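Local coordinates for glutamate--tRNA ligase (Elizabethkingia anophelis, PDB 6B1Z), which probably attaches glutamate to its cognate tRNA at the expense of ATP, as expected of a class I glutamyl-tRNA synthetase, at residues Q360-S363 with N364-L368; E396-F400 with V401-Y405; G484-V487 with P488-M491; I308-V311 with A312-W316; L388-I391 with G392-E396. All coordinates share one frame; numbering follows the deposited sequence. Where two conformers were deposited one is given.

In the fold
Along the chain the order is contact 4, 1, 5, 2 and 3. Contact 4 closes helix 304-312 within the catalytic domain, its centre about 24 Å from that of contact 1. The other four lie in the anticodon-binding part. Contact 1 opens helix 364-377, contact 5 lies at the end of helix 384-394 and contact 2 leads into helix 401-406; the three touch one another, with centres about 9 to 11 Å apart, and contacts 2 and 5 share E396. Contact 3 opens helix 487-507 and meets contact 5 where D489 packs on L393, centres about 11 Å apart. The set thus runs from the catalytic region to the C-terminal helices, parts that, as in other glutamyl-tRNA synthetases, probably engage the same tRNA.

Contact 1. Residues Q360-S363 with N364-L368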
loop_
_atom_site.group_PDB
_atom_site.type_symbol
_atom_site.label_atom_id
_atom_site.label_comp_id
_atom_site.label_asym_id
_atom_site.label_seq_id
_atom_site.Cartn_x
_atom_site.Cartn_y
_atom_site.Cartn_z
ATOM N N GLN A 360 8.492 4.859 -18.680
ATOM C CA GLN A 360 8.723 5.273 -20.063
ATOM C C GLN A 360 8.947 6.772 -20.174
ATOM O O GLN A 360 9.597 7.231 -21.125
ATOM C CB GLN A 360 7.543 4.854 -20.942
ATOM C CG GLN A 360 7.483 3.374 -21.239
ATOM C CD GLN A 360 6.176 2.972 -21.903
ATOM O OE1 GLN A 360 5.260 3.787 -22.042
ATOM N NE2 GLN A 360 6.081 1.715 -22.313
ATOM N N LEU A 361 8.413 7.546 -19.230
ATOM C CA LEU A 361 8.516 8.997 -19.247
ATOM C C LEU A 361 9.717 9.526 -18.473
ATOM O O LEU A 361 10.034 10.713 -18.595
ATOM C CB LEU A 361 7.235 9.621 -18.689
ATOM C CG LEU A 361 5.988 9.527 -19.576
ATOM C CD1 LEU A 361 4.854 10.260 -18.907
ATOM C CD2 LEU A 361 6.266 10.106 -20.953
ATOM N N MET A 362 10.384 8.689 -17.682
ATOM C CA MET A 362 11.622 9.099 -17.024
ATOM C C MET A 362 12.721 9.326 -18.054
ATOM O O MET A 362 12.806 8.629 -19.061
ATOM C CB MET A 362 12.085 8.030 -16.033
ATOM C CG MET A 362 11.146 7.833 -14.863
ATOM S SD MET A 362 11.694 6.554 -13.724
ATOM C CE MET A 362 13.263 7.189 -13.127
ATOM N N SER A 363 13.580 10.310 -17.784
ATOM C CA SER A 363 14.764 10.485 -18.613
ATOM C C SER A 363 15.721 9.311 -18.426
ATOM O O SER A 363 15.701 8.609 -17.407
ATOM C CB SER A 363 15.481 11.784 -18.259
ATOM O OG SER A 363 15.981 11.705 -16.935
ATOM N N ASN A 364 16.583 9.119 -19.423
ATOM C CA ASN A 364 17.609 8.090 -19.305
ATOM C C ASN A 364 18.495 8.366 -18.097
ATOM O O ASN A 364 18.849 7.443 -17.353
ATOM C CB ASN A 364 18.435 7.997 -20.592
ATOM C CG ASN A 364 17.594 7.599 -21.797
ATOM O OD1 ASN A 364 16.527 6.996 -21.645
ATOM N ND2 ASN A 364 18.076 7.913 -22.997
ATOM N N GLU A 365 18.828 9.644 -17.863
ATOM C CA GLU A 365 19.638 9.991 -16.700
ATOM C C GLU A 365 18.944 9.654 -15.385
ATOM O O GLU A 365 19.610 9.254 -14.424
ATOM C CB GLU A 365 19.998 11.472 -16.735
ATOM C CG GLU A 365 21.010 11.834 -17.805
ATOM C CD GLU A 365 22.451 11.545 -17.398
ATOM O OE1 GLU A 365 22.682 10.638 -16.566
ATOM O OE2 GLU A 365 23.347 12.243 -17.905
ATOM N N ALA A 366 17.618 9.837 -15.305
ATOM C CA ALA A 366 16.902 9.524 -14.073
ATOM C C ALA A 366 16.920 8.025 -13.771
ATOM O O ALA A 366 16.909 7.632 -12.598
ATOM C CB ALA A 366 15.456 10.038 -14.159
ATOM N N ILE A 367 16.966 7.191 -14.813
ATOM C CA ILE A 367 17.000 5.738 -14.665
ATOM C C ILE A 367 18.407 5.240 -14.340
ATOM O O ILE A 367 18.564 4.189 -13.703
ATOM C CB ILE A 367 16.463 5.094 -15.955
ATOM C CG1 ILE A 367 14.974 5.402 -16.125
ATOM C CG2 ILE A 367 16.710 3.575 -15.976
ATOM C CD1 ILE A 367 14.457 5.099 -17.520
ATOM N N LEU A 368 19.442 5.967 -14.758
ATOM C CA LEU A 368 20.817 5.467 -14.666
ATOM C C LEU A 368 21.236 5.003 -13.274
ATOM O O LEU A 368 21.865 3.937 -13.177
ATOM C CB LEU A 368 21.798 6.534 -15.184
ATOM C CG LEU A 368 23.274 6.109 -15.221
ATOM C CD1 LEU A 368 23.496 4.964 -16.205
ATOM C CD2 LEU A 368 24.147 7.299 -15.580
#
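The hydroxyl of S363 reaches forward over the first turn of helix 364-377, and OG accepts the backbone N-H of A366 at 3.0 Å. With chi1 at 65°, OG stands between the backbone N and the carbonyl carbon of S363, which turns it to the N-H of A366 in the first turn. Serine suits the place because its side chain is just long enough for this bond; A366 offers only a methyl, whose CB lies 3.3 Å from S363 OG. The carbonyl of S363 starts the regular bonding, its O receiving I367 N at 3.2 Å. M362 approaches the A366 methyl from a different side than OG does. Its chain bends at chi3 (62°), bringing the terminal CE to A366 CB at 3.7 Å and to I367 CG1 at 3.9 Å. Flexible and unbranched, methionine can fold back in this way, while I367 turns the rest of its side chain to V401 and I404. N364 sends its amide to helix 384-394, OD1 accepting from K395 NZ, which also donates to M362 O. The arrangement is a serine N-cap joined by a hydrophobic staple between M362 (N') and I367 (N4), at the tight junction between helices 348-361 and 364-377.

Contact 2. Residues E396-F400 with V401-Y405; sequences ERATF and VKDIY
D403 turns back from near the start of helix 401-406 to hold the backbone of T399 and F400. Its CB lies against the methyl of A398, 4.0 Å from CB to CB, and also close to the carbonyl oxygen of F400. Next comes CG, anti to the carbonyl carbon of D403 (chi1 -61°), a setting that carries the carboxylate back over the preceding loop. OD1 passes near F400 CB at 4.1 Å. OD2 does the main work, accepting T399 N at 2.9 Å on its anti side and F400 N at 3.0 Å from above the carboxylate plane. A water donates a third bond to OD2 and also joins T399 OG1. Aspartate suits the place because its short chain puts one oxygen within reach of two successive N-H groups, and the three donors would probably stabilise its negative charge. In return, D403 N bonds to F400 O at 2.9 Å, so D403 is tied to the loop through both backbone and side chain. The carboxylate stands almost perpendicular to the F400 ring, their planes 89° apart. A398 CB, small enough for a close approach, also meets I404 CG1. Around this turn, A398 and V401 pack on L359 of helix 348-361, V401 meets E370 of helix 364-377, and I404 fits against I390 and M394 of helix 384-394.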
loop_
_atom_site.group_PDB
_atom_site.type_symbol
_atom_site.label_atom_id
_atom_site.label_comp_id
_atom_site.label_asym_id
_atom_site.label_seq_id
_atom_site.Cartn_x
_atom_site.Cartn_y
_atom_site.Cartn_z
ATOM N N GLU A 396 11.336 1.523 -23.287
ATOM C CA GLU A 396 9.961 1.535 -23.787
ATOM C C GLU A 396 9.260 0.205 -23.538
ATOM O O GLU A 396 8.029 0.166 -23.423
ATOM C CB GLU A 396 9.943 1.875 -25.279
ATOM N N ARG A 397 10.015 -0.884 -23.451
ATOM C CA ARG A 397 9.438 -2.205 -23.224
ATOM C C ARG A 397 9.486 -2.663 -21.772
ATOM O O ARG A 397 8.818 -3.645 -21.427
ATOM C CB ARG A 397 10.152 -3.240 -24.098
ATOM N N ALA A 398 10.237 -1.979 -20.920
ATOM C CA ALA A 398 10.445 -2.393 -19.540
ATOM C C ALA A 398 9.266 -2.017 -18.655
ATOM O O ALA A 398 8.611 -0.985 -18.849
ATOM C CB ALA A 398 11.710 -1.741 -18.982
ATOM N N THR A 399 9.011 -2.867 -17.663
ATOM C CA THR A 399 8.066 -2.553 -16.600
ATOM C C THR A 399 8.770 -2.079 -15.338
ATOM O O THR A 399 8.227 -1.245 -14.605
ATOM C CB THR A 399 7.204 -3.784 -16.299
ATOM O OG1 THR A 399 6.599 -4.223 -17.523
ATOM C CG2 THR A 399 6.086 -3.471 -15.287
ATOM N N PHE A 400 9.986 -2.576 -15.108
ATOM C CA PHE A 400 10.843 -2.214 -13.989
ATOM C C PHE A 400 12.235 -1.957 -14.539
ATOM O O PHE A 400 12.621 -2.561 -15.543
ATOM C CB PHE A 400 10.905 -3.342 -12.938
ATOM C CG PHE A 400 9.562 -3.712 -12.389
ATOM C CD1 PHE A 400 9.009 -2.980 -11.363
ATOM C CD2 PHE A 400 8.833 -4.760 -12.934
ATOM C CE1 PHE A 400 7.760 -3.283 -10.864
ATOM C CE2 PHE A 400 7.579 -5.081 -12.444
ATOM C CZ PHE A 400 7.037 -4.339 -11.396
ATOM N N VAL A 401 13.003 -1.093 -13.859
ATOM C CA VAL A 401 14.360 -0.793 -14.328
ATOM C C VAL A 401 15.192 -2.067 -14.467
ATOM O O VAL A 401 15.973 -2.206 -15.419
ATOM C CB VAL A 401 15.040 0.229 -13.399
ATOM C CG1 VAL A 401 16.531 0.354 -13.739
ATOM C CG2 VAL A 401 14.348 1.557 -13.512
ATOM N N LYS A 402 15.017 -3.037 -13.556
ATOM C CA LYS A 402 15.820 -4.258 -13.626
ATOM C C LYS A 402 15.590 -5.024 -14.926
ATOM O O LYS A 402 16.473 -5.771 -15.363
ATOM C CB LYS A 402 15.526 -5.165 -12.424
ATOM C CG LYS A 402 14.173 -5.882 -12.483
ATOM C CD LYS A 402 13.880 -6.673 -11.207
ATOM C CE LYS A 402 12.369 -6.739 -10.959
ATOM N NZ LYS A 402 12.006 -6.944 -9.513
ATOM N N ASP A 403 14.414 -4.855 -15.559
ATOM C CA ASP A 403 14.129 -5.533 -16.827
ATOM C C ASP A 403 15.118 -5.122 -17.910
ATOM O O ASP A 403 15.386 -5.900 -18.832
ATOM C CB ASP A 403 12.721 -5.202 -17.342
ATOM C CG ASP A 403 11.613 -5.617 -16.406
ATOM O OD1 ASP A 403 11.851 -6.399 -15.463
ATOM O OD2 ASP A 403 10.477 -5.152 -16.660
ATOM N N ILE A 404 15.634 -3.889 -17.837
ATOM C CA ILE A 404 16.578 -3.414 -18.844
ATOM C C ILE A 404 17.844 -4.270 -18.859
ATOM O O ILE A 404 18.436 -4.504 -19.925
ATOM C CB ILE A 404 16.893 -1.928 -18.586
ATOM C CG1 ILE A 404 15.615 -1.091 -18.710
ATOM C CG2 ILE A 404 17.958 -1.406 -19.583
ATOM C CD1 ILE A 404 15.804 0.376 -18.323
ATOM N N TYR A 405 18.269 -4.772 -17.698
ATOM C CA TYR A 405 19.350 -5.754 -17.686
ATOM C C TYR A 405 18.840 -7.166 -17.964
ATOM O O TYR A 405 19.376 -7.873 -18.826
ATOM C CB TYR A 405 20.086 -5.738 -16.344
ATOM C CG TYR A 405 21.097 -6.870 -16.267
ATOM C CD1 TYR A 405 22.276 -6.820 -16.997
ATOM C CD2 TYR A 405 20.841 -8.005 -15.503
ATOM C CE1 TYR A 405 23.184 -7.859 -16.955
ATOM C CE2 TYR A 405 21.741 -9.055 -15.460
ATOM C CZ TYR A 405 22.914 -8.971 -16.187
ATOM O OH TYR A 405 23.821 -10.011 -16.148
HETATM O O HOH W 1 8.393 -6.269 -18.253
#

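Contact 3. Residues G484-V487 with P488-M491; sequences GPDV and PDLM
From extended angles at D486 the backbone enters helical ones at V487, starting helix 487-507 with D486 at its N-cap. Two i to i+4 bonds set the first turn: D486 O accepts L490 N at 3.1 Å, and V487 O accepts M491 N at 2.9 Å. P488 is well placed here, since the first turn of a helix does not need its missing N-H and the ring limits phi to a helical value. The carbonyl O of P485, in the incoming loop, accepts from R475 NH1.

The carboxylates of D486 and D489 run nearly parallel, their planes only 18° apart. D489 OD2 lies 3.3 Å from D486 CB, and 4.0 Å from D486 OD2. Acidic residues fit a helix start because they face the positive end of the helix dipole, which may offset the repulsion between the two charges. The D486 side chain makes no capping bond.

On the apolar side, V487 CG1 is anti to its own backbone N (chi1 166°) and meets M491 SD at 3.6 Å. The two side chains cross at an angle and continue inward, V487 onto L474 and M491 onto L478 of helix 467-479, while P488 rests on I452 of helix 449-462. The start of the long helix is thereby fitted against both neighbours. Beside the acidic pair, a water accepts D486 N at 2.9 Å and donates to D489 OD2 at 3.1 Å.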
loop_
_atom_site.group_PDB
_atom_site.type_symbol
_atom_site.label_atom_id
_atom_site.label_comp_id
_atom_site.label_asym_id
_atom_site.label_seq_id
_atom_site.Cartn_x
_atom_site.Cartn_y
_atom_site.Cartn_z
ATOM N N GLY A 484 15.527 -8.891 -28.864
ATOM C CA GLY A 484 16.378 -7.738 -28.693
ATOM C C GLY A 484 15.962 -6.547 -29.532
ATOM O O GLY A 484 14.990 -6.588 -30.296
ATOM N N PRO A 485 16.710 -5.451 -29.403
ATOM C CA PRO A 485 16.423 -4.249 -30.193
ATOM C C PRO A 485 16.911 -4.384 -31.626
ATOM O O PRO A 485 17.358 -5.465 -32.030
ATOM C CB PRO A 485 17.194 -3.161 -29.439
ATOM C CG PRO A 485 18.403 -3.894 -28.942
ATOM C CD PRO A 485 17.943 -5.305 -28.610
ATOM N N ASP A 486 16.839 -3.301 -32.400
ATOM C CA ASP A 486 17.295 -3.352 -33.781
ATOM C C ASP A 486 18.757 -3.782 -33.837
ATOM O O ASP A 486 19.572 -3.395 -32.996
ATOM C CB ASP A 486 17.113 -1.991 -34.462
ATOM C CG ASP A 486 15.650 -1.639 -34.697
ATOM O OD1 ASP A 486 14.755 -2.460 -34.377
ATOM O OD2 ASP A 486 15.394 -0.529 -35.204
ATOM N N VAL A 487 19.080 -4.601 -34.842
ATOM C CA VAL A 487 20.413 -5.205 -34.912
ATOM C C VAL A 487 21.527 -4.170 -35.024
ATOM O O VAL A 487 22.545 -4.313 -34.325
ATOM C CB VAL A 487 20.456 -6.245 -36.049
ATOM C CG1 VAL A 487 21.887 -6.625 -36.359
ATOM C CG2 VAL A 487 19.653 -7.479 -35.670
ATOM N N PRO A 488 21.429 -3.133 -35.869
ATOM C CA PRO A 488 22.537 -2.163 -35.925
ATOM C C PRO A 488 22.754 -1.433 -34.610
ATOM O O PRO A 488 23.890 -1.042 -34.309
ATOM C CB PRO A 488 22.115 -1.208 -37.052
ATOM C CG PRO A 488 21.181 -2.008 -37.894
ATOM C CD PRO A 488 20.410 -2.836 -36.895
ATOM N N ASP A 489 21.697 -1.240 -33.819
ATOM C CA ASP A 489 21.858 -0.653 -32.494
ATOM C C ASP A 489 22.604 -1.600 -31.562
ATOM O O ASP A 489 23.485 -1.172 -30.810
ATOM C CB ASP A 489 20.490 -0.291 -31.916
ATOM C CG ASP A 489 19.807 0.827 -32.683
ATOM O OD1 ASP A 489 20.439 1.885 -32.870
ATOM O OD2 ASP A 489 18.640 0.646 -33.093
ATOM N N LEU A 490 22.261 -2.892 -31.596
ATOM C CA LEU A 490 22.981 -3.861 -30.772
ATOM C C LEU A 490 24.455 -3.933 -31.153
ATOM O O LEU A 490 25.329 -3.981 -30.276
ATOM C CB LEU A 490 22.326 -5.238 -30.890
ATOM C CG LEU A 490 23.052 -6.377 -30.164
ATOM C CD1 LEU A 490 23.278 -6.021 -28.703
ATOM C CD2 LEU A 490 22.254 -7.666 -30.281
ATOM N N MET A 491 24.755 -3.943 -32.454
ATOM C CA MET A 491 26.148 -4.008 -32.887
ATOM C C MET A 491 26.940 -2.808 -32.381
ATOM O O MET A 491 28.068 -2.961 -31.902
ATOM C CB MET A 491 26.224 -4.103 -34.411
ATOM C CG MET A 491 25.685 -5.410 -34.957
ATOM S SD MET A 491 25.209 -5.325 -36.694
ATOM C CE MET A 491 26.821 -5.391 -37.475
HETATM O O HOH W 2 16.217 -0.591 -31.598
#

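Contact 4. Residues I308-V311 with A312-W316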
loop_
_atom_site.group_PDB
_atom_site.type_symbol
_atom_site.label_atom_id
_atom_site.label_comp_id
_atom_site.label_asym_id
_atom_site.label_seq_id
_atom_site.Cartn_x
_atom_site.Cartn_y
_atom_site.Cartn_z
ATOM N N ILE A 308 1.385 5.392 -6.041
ATOM C CA ILE A 308 0.297 6.132 -5.407
ATOM C C ILE A 308 -0.796 6.487 -6.419
ATOM O O ILE A 308 -1.979 6.557 -6.057
ATOM C CB ILE A 308 0.862 7.350 -4.647
ATOM C CG1 ILE A 308 -0.141 7.789 -3.571
ATOM C CG2 ILE A 308 1.261 8.478 -5.614
ATOM C CD1 ILE A 308 -0.401 6.706 -2.512
ATOM N N ASN A 309 -0.448 6.644 -7.704
ATOM C CA ASN A 309 -1.466 6.792 -8.743
ATOM C C ASN A 309 -2.357 5.546 -8.794
ATOM O O ASN A 309 -3.592 5.648 -8.890
ATOM C CB ASN A 309 -0.755 7.058 -10.091
ATOM C CG ASN A 309 -1.662 7.664 -11.182
ATOM O OD1 ASN A 309 -1.156 8.197 -12.173
ATOM N ND2 ASN A 309 -2.983 7.536 -11.043
ATOM N N MET A 310 -1.744 4.364 -8.720
ATOM C CA MET A 310 -2.507 3.118 -8.732
ATOM C C MET A 310 -3.427 3.027 -7.514
ATOM O O MET A 310 -4.618 2.696 -7.633
ATOM C CB MET A 310 -1.531 1.940 -8.782
ATOM C CG MET A 310 -2.189 0.553 -8.732
ATOM S SD MET A 310 -2.569 -0.023 -7.057
ATOM C CE MET A 310 -0.939 -0.315 -6.409
ATOM N N VAL A 311 -2.892 3.344 -6.334
ATOM C CA VAL A 311 -3.687 3.223 -5.112
ATOM C C VAL A 311 -4.872 4.176 -5.141
ATOM O O VAL A 311 -5.990 3.813 -4.747
ATOM C CB VAL A 311 -2.792 3.457 -3.878
ATOM C CG1 VAL A 311 -3.656 3.519 -2.599
ATOM C CG2 VAL A 311 -1.770 2.318 -3.742
ATOM N N ALA A 312 -4.661 5.401 -5.636
ATOM C CA ALA A 312 -5.737 6.385 -5.692
ATOM C C ALA A 312 -6.927 5.885 -6.488
ATOM O O ALA A 312 -8.077 6.178 -6.149
ATOM C CB ALA A 312 -5.219 7.685 -6.315
ATOM N N MET A 313 -6.673 5.135 -7.558
ATOM C CA MET A 313 -7.739 4.725 -8.451
ATOM C C MET A 313 -8.470 3.477 -7.972
ATOM O O MET A 313 -9.337 2.979 -8.697
ATOM C CB MET A 313 -7.170 4.524 -9.862
ATOM C CG MET A 313 -6.554 5.803 -10.436
ATOM S SD MET A 313 -7.639 7.254 -10.269
ATOM C CE MET A 313 -6.586 8.528 -10.961
ATOM N N LEU A 314 -8.145 2.967 -6.779
ATOM C CA LEU A 314 -8.899 1.863 -6.172
ATOM C C LEU A 314 -10.168 2.426 -5.535
ATOM O O LEU A 314 -10.318 2.532 -4.312
ATOM C CB LEU A 314 -8.032 1.112 -5.164
ATOM C CG LEU A 314 -6.832 0.363 -5.754
ATOM C CD1 LEU A 314 -5.964 -0.203 -4.648
ATOM C CD2 LEU A 314 -7.292 -0.751 -6.699
ATOM N N GLY A 315 -11.133 2.756 -6.394
ATOM C CA GLY A 315 -12.426 3.222 -5.943
ATOM C C GLY A 315 -12.687 4.691 -6.162
ATOM O O GLY A 315 -13.751 5.179 -5.772
ATOM N N TRP A 316 -11.755 5.421 -6.764
ATOM C CA TRP A 316 -11.985 6.807 -7.136
ATOM C C TRP A 316 -11.695 6.920 -8.617
ATOM O O TRP A 316 -10.697 6.377 -9.093
ATOM C CB TRP A 316 -11.103 7.766 -6.326
ATOM C CG TRP A 316 -11.116 9.202 -6.809
ATOM C CD1 TRP A 316 -12.182 10.058 -6.821
ATOM C CD2 TRP A 316 -10.000 9.947 -7.317
ATOM N NE1 TRP A 316 -11.802 11.284 -7.322
ATOM C CE2 TRP A 316 -10.467 11.240 -7.634
ATOM C CE3 TRP A 316 -8.654 9.642 -7.542
ATOM C CZ2 TRP A 316 -9.635 12.227 -8.159
ATOM C CZ3 TRP A 316 -7.829 10.621 -8.068
ATOM C CH2 TRP A 316 -8.323 11.898 -8.373
#
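A chi1 of -162° places the amide of N309 beside its own carbonyl carbon, and a bend at chi2 (-49°) folds M313 back to meet it. The two side chains cross at a slant, M313 CE lying 3.7 Å from N309 ND2 and M313 CG 3.3 Å from N309 O. The buried amide is satisfied from outside this turn: OD1 takes Y358 OH and V325 N, and ND2 gives to E323 O. Asparagine suits the place because its amide both accepts and donates, while methionine supplies a pliable apolar cover. One residue on, M310 SD approaches L314 CD1 at 4.2 Å.

The backbone shows helix 304-312 running out. A312 N still makes a sound bond to I308 O at 3.0 Å, whereas M313 N divides itself between weak bonds to N309 O and M310 O. L314 N then reaches V311 O at 3.1 Å, a three-residue step. L314 centres an inverse gamma turn, and G315 follows with a positive phi (108°) that a side chain would make difficult. Helix 26-41 covers one flank through L33, R30 and Y34, helix 348-361 meets N309 and M310 through A351 and F354, and M330 of helix 327-333 packs on A312 and W316.

Contact 5. Residues L388-I391 with G392-E396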
loop_
_atom_site.group_PDB
_atom_site.type_symbol
_atom_site.label_atom_id
_atom_site.label_comp_id
_atom_site.label_asym_id
_atom_site.label_seq_id
_atom_site.Cartn_x
_atom_site.Cartn_y
_atom_site.Cartn_z
ATOM N N LEU A 388 23.519 4.721 -20.730
ATOM C CA LEU A 388 22.419 5.602 -21.123
ATOM C C LEU A 388 21.835 5.190 -22.466
ATOM O O LEU A 388 20.616 5.246 -22.660
ATOM C CB LEU A 388 22.890 7.059 -21.177
ATOM C CG LEU A 388 23.189 7.725 -19.842
ATOM C CD1 LEU A 388 23.751 9.115 -20.108
ATOM C CD2 LEU A 388 21.966 7.854 -18.975
ATOM N N LYS A 389 22.685 4.774 -23.406
ATOM C CA LYS A 389 22.188 4.332 -24.703
ATOM C C LYS A 389 21.377 3.047 -24.570
ATOM O O LYS A 389 20.336 2.895 -25.224
ATOM C CB LYS A 389 23.350 4.154 -25.678
ATOM C CG LYS A 389 23.958 5.477 -26.128
ATOM C CD LYS A 389 24.843 5.305 -27.352
ATOM C CE LYS A 389 25.420 6.628 -27.822
ATOM N NZ LYS A 389 26.624 7.021 -27.045
ATOM N N ILE A 390 21.824 2.123 -23.716
ATOM C CA ILE A 390 21.068 0.890 -23.489
ATOM C C ILE A 390 19.710 1.211 -22.868
ATOM O O ILE A 390 18.673 0.684 -23.295
ATOM C CB ILE A 390 21.888 -0.088 -22.623
ATOM C CG1 ILE A 390 23.069 -0.646 -23.440
ATOM C CG2 ILE A 390 20.985 -1.220 -22.066
ATOM C CD1 ILE A 390 24.106 -1.398 -22.627
ATOM N N ILE A 391 19.688 2.110 -21.876
ATOM C CA ILE A 391 18.422 2.522 -21.267
ATOM C C ILE A 391 17.487 3.089 -22.330
ATOM O O ILE A 391 16.300 2.739 -22.384
ATOM C CB ILE A 391 18.678 3.538 -20.134
ATOM C CG1 ILE A 391 19.354 2.864 -18.931
ATOM C CG2 ILE A 391 17.374 4.230 -19.703
ATOM C CD1 ILE A 391 19.950 3.876 -17.953
ATOM N N GLY A 392 18.014 3.953 -23.209
ATOM C CA GLY A 392 17.177 4.528 -24.253
ATOM C C GLY A 392 16.600 3.483 -25.195
ATOM O O GLY A 392 15.462 3.611 -25.652
ATOM N N LEU A 393 17.379 2.441 -25.497
ATOM C CA LEU A 393 16.952 1.382 -26.401
ATOM C C LEU A 393 15.958 0.433 -25.757
ATOM O O LEU A 393 15.214 -0.251 -26.474
ATOM C CB LEU A 393 18.152 0.556 -26.875
ATOM C CG LEU A 393 19.158 1.183 -27.837
ATOM C CD1 LEU A 393 20.414 0.319 -27.889
ATOM C CD2 LEU A 393 18.524 1.316 -29.209
ATOM N N MET A 394 15.924 0.369 -24.427
ATOM C CA MET A 394 15.176 -0.680 -23.746
ATOM C C MET A 394 14.002 -0.193 -22.917
ATOM O O MET A 394 13.109 -0.999 -22.618
ATOM C CB MET A 394 16.098 -1.488 -22.818
ATOM C CG MET A 394 17.243 -2.196 -23.516
ATOM S SD MET A 394 16.729 -3.715 -24.329
ATOM C CE MET A 394 16.274 -4.705 -22.894
ATOM N N LYS A 395 13.971 1.078 -22.513
ATOM C CA LYS A 395 13.010 1.458 -21.481
ATOM C C LYS A 395 11.569 1.413 -21.972
ATOM O O LYS A 395 10.667 1.253 -21.147
ATOM C CB LYS A 395 13.328 2.848 -20.913
ATOM C CG LYS A 395 13.164 3.990 -21.884
ATOM C CD LYS A 395 13.430 5.333 -21.179
ATOM C CE LYS A 395 13.187 6.499 -22.121
ATOM N NZ LYS A 395 13.834 7.757 -21.622
ATOM N N GLU A 396 11.336 1.523 -23.287
ATOM C CA GLU A 396 9.961 1.535 -23.787
ATOM C C GLU A 396 9.260 0.205 -23.538
ATOM O O GLU A 396 8.029 0.166 -23.423
ATOM C CB GLU A 396 9.943 1.875 -25.279
#
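The last turns of helix 384-394, in the anticodon-binding part of the enzyme, are where I390 meets M394 and one carbonyl comes to serve two N-H groups. I390 and M394 run alongside one another, with I390 CG2 4.1 Å from M394 CG. The i to i+4 pattern begins normally, G392 N bonding to L388 O at 3.0 Å and L393 N to K389 O at 3.0 Å. K395 N continues it to I391 O at 2.9 Å, and the same oxygen also receives M394 N, i to i+3, at 3.2 Å from well above the carbonyl plane. I391 O thus combines both kinds of bond near the C-terminal end of the helix.

Side chains on this turn go to different sides. The isoleucines are buried: I391 packs on F371 of helix 364-377, and I390 on F412. Branched at CB, they give rigid, broad surfaces to their neighbours. M394 bends at chi2 (-79°) and chi3, a flexibility that lets it pack against F411. G392, exposed, adds no side chain; L393 beside it packs on D489 and M493 of helix 487-507.

K395 leaves the turn differently. A chi1 of 66° tucks its stem back over the helix end, and the chain then runs extended toward N364, the partner of NZ. A lysine suits this span, since its long aliphatic part can pass the helix end before the charge is reached: K395 CB lies 3.3 Å and K395 CG 3.4 Å from I391 O.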